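Local coordinates for protein pyruvate kinase (Toxoplasma gondii, PDB 3GG8) that catalyses the last step of glycolysis, transferring the phosphoryl group of phosphoenolpyruvate to ADP to give pyruvate and ATP, at residues Ser151-Asp162 / Lys191-Gln201. Numbering follows the deposited sequence.
Sequences SVKPGNTILIAD and KNMNLPNVKVQ
L159 and N194 form an antiparallel hydrogen-bonded pair: L159 N donates to N194 O at 3.0 Å, and N194 N returns a bond to L159 O at 2.8 Å. A161 N continues the ladder onto N192 O. Beyond it the N192 side chain, its CG between backbone N and carbonyl carbon (chi1 64°), turns OD1 toward D162 N; that bond, 2.7 Å, is nearly straight (171°), with D162 N in the carbonyl plane on a lone pair of OD1. The next, non-hydrogen-bonded pair, I160 and M193, shares an apolar face with I158 and L195. M193 bends at chi3, bringing CE to 3.7 Å from I158 CG2, while L195 CD1 lies 3.9 Å from the same methyl, alongside I158. This is an edge of the small beta domain, the B domain of pyruvate kinases, inserted into the TIM barrel; 193-194 is an outermost strand of the sheet within this chain. From P196 on the two chains part: its CD sits 3.1 Å from T157 O, and a water donates to T157 O and P196 O. Past the type II turn L195-V198, V198 packs CG1 against S151 and CG2 against ND2 of the N156 side-chain amide, whose OD1 accepts from K153 N. Strand 165-172 flanks 157-160, N194 ND2 hydrogen-bonds E285 OE2, and S151 OG hydrogen-bonds A147 O and Y145 OH.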
loop_
_atom_site.group_PDB
_atom_site.type_symbol
_atom_site.label_atom_id
_atom_site.label_comp_id
_atom_site.label_asym_id
_atom_site.label_seq_id
_atom_site.Cartn_x
_atom_site.Cartn_y
_atom_site.Cartn_z
ATOM N N SER C 151 34.780 6.900 -38.749
ATOM C CA SER C 151 33.773 6.974 -37.698
ATOM C C SER C 151 32.506 6.274 -38.168
ATOM O O SER C 151 31.829 5.569 -37.418
ATOM C CB SER C 151 33.467 8.439 -37.359
ATOM O OG SER C 151 34.652 9.148 -37.015
ATOM N N VAL C 152 32.218 6.483 -39.440
ATOM C CA VAL C 152 31.040 5.985 -40.119
ATOM C C VAL C 152 31.383 4.657 -40.820
ATOM O O VAL C 152 32.543 4.422 -41.195
ATOM C CB VAL C 152 30.507 7.135 -41.053
ATOM C CG1 VAL C 152 30.566 6.785 -42.508
ATOM C CG2 VAL C 152 29.147 7.639 -40.605
ATOM N N LYS C 153 30.396 3.766 -40.930
ATOM C CA LYS C 153 30.558 2.475 -41.614
ATOM C C LYS C 153 29.380 2.256 -42.560
ATOM O O LYS C 153 28.341 2.892 -42.383
ATOM C CB LYS C 153 30.634 1.315 -40.604
ATOM C CG LYS C 153 31.811 1.391 -39.622
ATOM C CD LYS C 153 32.022 0.073 -38.876
ATOM C CE LYS C 153 32.401 0.310 -37.402
ATOM N NZ LYS C 153 33.533 1.289 -37.198
ATOM N N PRO C 154 29.531 1.367 -43.572
ATOM C CA PRO C 154 28.395 1.041 -44.448
ATOM C C PRO C 154 27.113 0.740 -43.655
ATOM O O PRO C 154 27.138 -0.049 -42.712
ATOM C CB PRO C 154 28.872 -0.221 -45.176
ATOM C CG PRO C 154 30.360 -0.071 -45.247
ATOM C CD PRO C 154 30.756 0.635 -43.968
ATOM N N GLY C 155 26.007 1.371 -44.021
ATOM C CA GLY C 155 24.745 1.108 -43.345
ATOM C C GLY C 155 24.366 2.222 -42.397
ATOM O O GLY C 155 23.174 2.420 -42.114
ATOM N N ASN C 156 25.381 2.945 -41.915
ATOM C CA ASN C 156 25.197 4.151 -41.103
ATOM C C ASN C 156 24.404 5.234 -41.838
ATOM O O ASN C 156 24.477 5.353 -43.057
ATOM C CB ASN C 156 26.548 4.754 -40.685
ATOM C CG ASN C 156 27.093 4.171 -39.390
ATOM O OD1 ASN C 156 28.210 3.639 -39.360
ATOM N ND2 ASN C 156 26.322 4.269 -38.315
ATOM N N THR C 157 23.680 6.043 -41.079
ATOM C CA THR C 157 22.952 7.164 -41.642
ATOM C C THR C 157 23.657 8.483 -41.313
ATOM O O THR C 157 24.108 8.681 -40.186
ATOM C CB THR C 157 21.495 7.164 -41.132
ATOM O OG1 THR C 157 20.816 6.019 -41.664
ATOM C CG2 THR C 157 20.769 8.422 -41.565
ATOM N N ILE C 158 23.777 9.365 -42.303
ATOM C CA ILE C 158 24.245 10.734 -42.062
ATOM C C ILE C 158 23.150 11.737 -42.416
ATOM O O ILE C 158 22.610 11.705 -43.533
ATOM C CB ILE C 158 25.519 11.097 -42.878
ATOM C CG1 ILE C 158 26.683 10.166 -42.564
ATOM C CG2 ILE C 158 25.934 12.547 -42.618
ATOM C CD1 ILE C 158 27.832 10.325 -43.558
ATOM N N LEU C 159 22.841 12.621 -41.468
ATOM C CA LEU C 159 21.876 13.710 -41.665
ATOM C C LEU C 159 22.564 15.039 -41.988
ATOM O O LEU C 159 23.600 15.384 -41.390
ATOM C CB LEU C 159 20.975 13.868 -40.436
ATOM C CG LEU C 159 19.581 13.234 -40.456
ATOM C CD1 LEU C 159 19.636 11.760 -40.761
ATOM C CD2 LEU C 159 18.887 13.460 -39.134
ATOM N N ILE C 160 21.981 15.775 -42.932
ATOM C CA ILE C 160 22.552 17.026 -43.443
ATOM C C ILE C 160 21.503 18.134 -43.443
ATOM O O ILE C 160 20.360 17.903 -43.842
ATOM C CB ILE C 160 23.120 16.845 -44.871
ATOM C CG1 ILE C 160 24.220 15.785 -44.870
ATOM C CG2 ILE C 160 23.649 18.170 -45.420
ATOM C CD1 ILE C 160 24.519 15.201 -46.236
ATOM N N ALA C 161 21.896 19.326 -42.988
ATOM C CA ALA C 161 21.018 20.518 -42.976
ATOM C C ALA C 161 19.769 20.359 -42.099
ATOM O O ALA C 161 18.642 20.298 -42.606
ATOM C CB ALA C 161 20.626 20.932 -44.405
ATOM N N ASP C 162 19.990 20.327 -40.783
ATOM C CA ASP C 162 18.936 20.054 -39.803
ATOM C C ASP C 162 18.051 18.859 -40.192
ATOM O O ASP C 162 16.825 18.893 -40.026
ATOM C CB ASP C 162 18.092 21.318 -39.533
ATOM C CG ASP C 162 18.930 22.478 -38.991
ATOM O OD1 ASP C 162 18.586 23.646 -39.265
ATOM O OD2 ASP C 162 19.948 22.225 -38.311
ATOM N N LYS C 191 26.146 23.614 -44.152
ATOM C CA LYS C 191 25.066 23.192 -43.285
ATOM C C LYS C 191 25.578 22.209 -42.234
ATOM O O LYS C 191 26.555 21.488 -42.457
ATOM C CB LYS C 191 23.954 22.548 -44.105
ATOM C CG LYS C 191 23.346 23.441 -45.136
ATOM C CD LYS C 191 22.822 24.725 -44.542
ATOM C CE LYS C 191 22.058 25.527 -45.582
ATOM N NZ LYS C 191 22.327 26.981 -45.429
ATOM N N ASN C 192 24.903 22.182 -41.089
ATOM C CA ASN C 192 25.218 21.219 -40.042
ATOM C C ASN C 192 24.992 19.763 -40.471
ATOM O O ASN C 192 24.172 19.462 -41.345
ATOM C CB ASN C 192 24.466 21.542 -38.744
ATOM C CG ASN C 192 22.946 21.428 -38.884
ATOM O OD1 ASN C 192 22.418 20.631 -39.680
ATOM N ND2 ASN C 192 22.228 22.233 -38.086
ATOM N N MET C 193 25.746 18.874 -39.838
ATOM C CA MET C 193 25.659 17.445 -40.091
ATOM C C MET C 193 25.509 16.684 -38.778
ATOM O O MET C 193 26.049 17.074 -37.733
ATOM C CB MET C 193 26.892 16.959 -40.870
ATOM C CG MET C 193 27.003 17.580 -42.265
ATOM S SD MET C 193 28.486 17.121 -43.188
ATOM C CE MET C 193 28.289 15.340 -43.346
ATOM N N ASN C 194 24.745 15.600 -38.843
ATOM C CA ASN C 194 24.586 14.712 -37.716
ATOM C C ASN C 194 24.977 13.297 -38.084
ATOM O O ASN C 194 24.770 12.850 -39.226
ATOM C CB ASN C 194 23.151 14.771 -37.190
ATOM C CG ASN C 194 22.809 16.140 -36.616
ATOM O OD1 ASN C 194 22.527 17.074 -37.357
ATOM N ND2 ASN C 194 22.858 16.263 -35.295
ATOM N N LEU C 195 25.535 12.597 -37.100
ATOM C CA LEU C 195 26.000 11.222 -37.275
ATOM C C LEU C 195 25.290 10.257 -36.318
ATOM O O LEU C 195 25.898 9.810 -35.350
ATOM C CB LEU C 195 27.507 11.187 -37.036
ATOM C CG LEU C 195 28.520 11.289 -38.172
ATOM C CD1 LEU C 195 28.082 12.115 -39.389
ATOM C CD2 LEU C 195 29.889 11.733 -37.621
ATOM N N PRO C 196 24.000 9.946 -36.577
ATOM C CA PRO C 196 23.203 9.066 -35.709
ATOM C C PRO C 196 23.931 7.767 -35.314
ATOM O O PRO C 196 24.457 7.081 -36.189
ATOM C CB PRO C 196 21.983 8.735 -36.580
ATOM C CG PRO C 196 21.836 9.909 -37.476
ATOM C CD PRO C 196 23.219 10.438 -37.729
ATOM N N ASN C 197 23.987 7.460 -34.013
ATOM C CA ASN C 197 24.589 6.210 -33.518
ATOM C C ASN C 197 26.123 6.136 -33.726
ATOM O O ASN C 197 26.708 5.045 -33.693
ATOM C CB ASN C 197 23.897 4.999 -34.175
ATOM C CG ASN C 197 23.720 3.818 -33.229
ATOM O OD1 ASN C 197 23.823 3.937 -32.001
ATOM N ND2 ASN C 197 23.427 2.659 -33.808
ATOM N N VAL C 198 26.762 7.293 -33.934
ATOM C CA VAL C 198 28.225 7.357 -34.115
ATOM C C VAL C 198 28.849 8.411 -33.186
ATOM O O VAL C 198 28.420 9.566 -33.164
ATOM C CB VAL C 198 28.612 7.661 -35.601
ATOM C CG1 VAL C 198 30.110 7.910 -35.743
ATOM C CG2 VAL C 198 28.200 6.533 -36.512
ATOM N N LYS C 199 29.854 8.006 -32.415
ATOM C CA LYS C 199 30.579 8.933 -31.554
ATOM C C LYS C 199 31.383 9.954 -32.387
ATOM O O LYS C 199 32.093 9.586 -33.318
ATOM C CB LYS C 199 31.478 8.150 -30.576
ATOM C CG LYS C 199 32.584 8.980 -29.937
ATOM C CD LYS C 199 32.976 8.504 -28.540
ATOM C CE LYS C 199 33.557 9.677 -27.746
ATOM N NZ LYS C 199 33.587 9.453 -26.263
ATOM N N VAL C 200 31.258 11.233 -32.059
ATOM C CA VAL C 200 31.999 12.276 -32.771
ATOM C C VAL C 200 33.368 12.460 -32.119
ATOM O O VAL C 200 33.448 12.784 -30.939
ATOM C CB VAL C 200 31.220 13.612 -32.842
ATOM C CG1 VAL C 200 32.022 14.665 -33.594
ATOM C CG2 VAL C 200 29.856 13.398 -33.518
ATOM N N GLN C 201 34.431 12.233 -32.891
ATOM C CA GLN C 201 35.800 12.255 -32.372
ATOM C C GLN C 201 36.370 13.666 -32.338
ATOM O O GLN C 201 37.477 13.923 -32.823
ATOM C CB GLN C 201 36.719 11.339 -33.191
ATOM C CG GLN C 201 36.388 9.850 -33.115
ATOM C CD GLN C 201 37.236 9.014 -34.079
ATOM O OE1 GLN C 201 38.456 9.224 -34.212
ATOM N NE2 GLN C 201 36.595 8.057 -34.752
HETATM O O HOH W 1 26.203 8.000 -38.601
#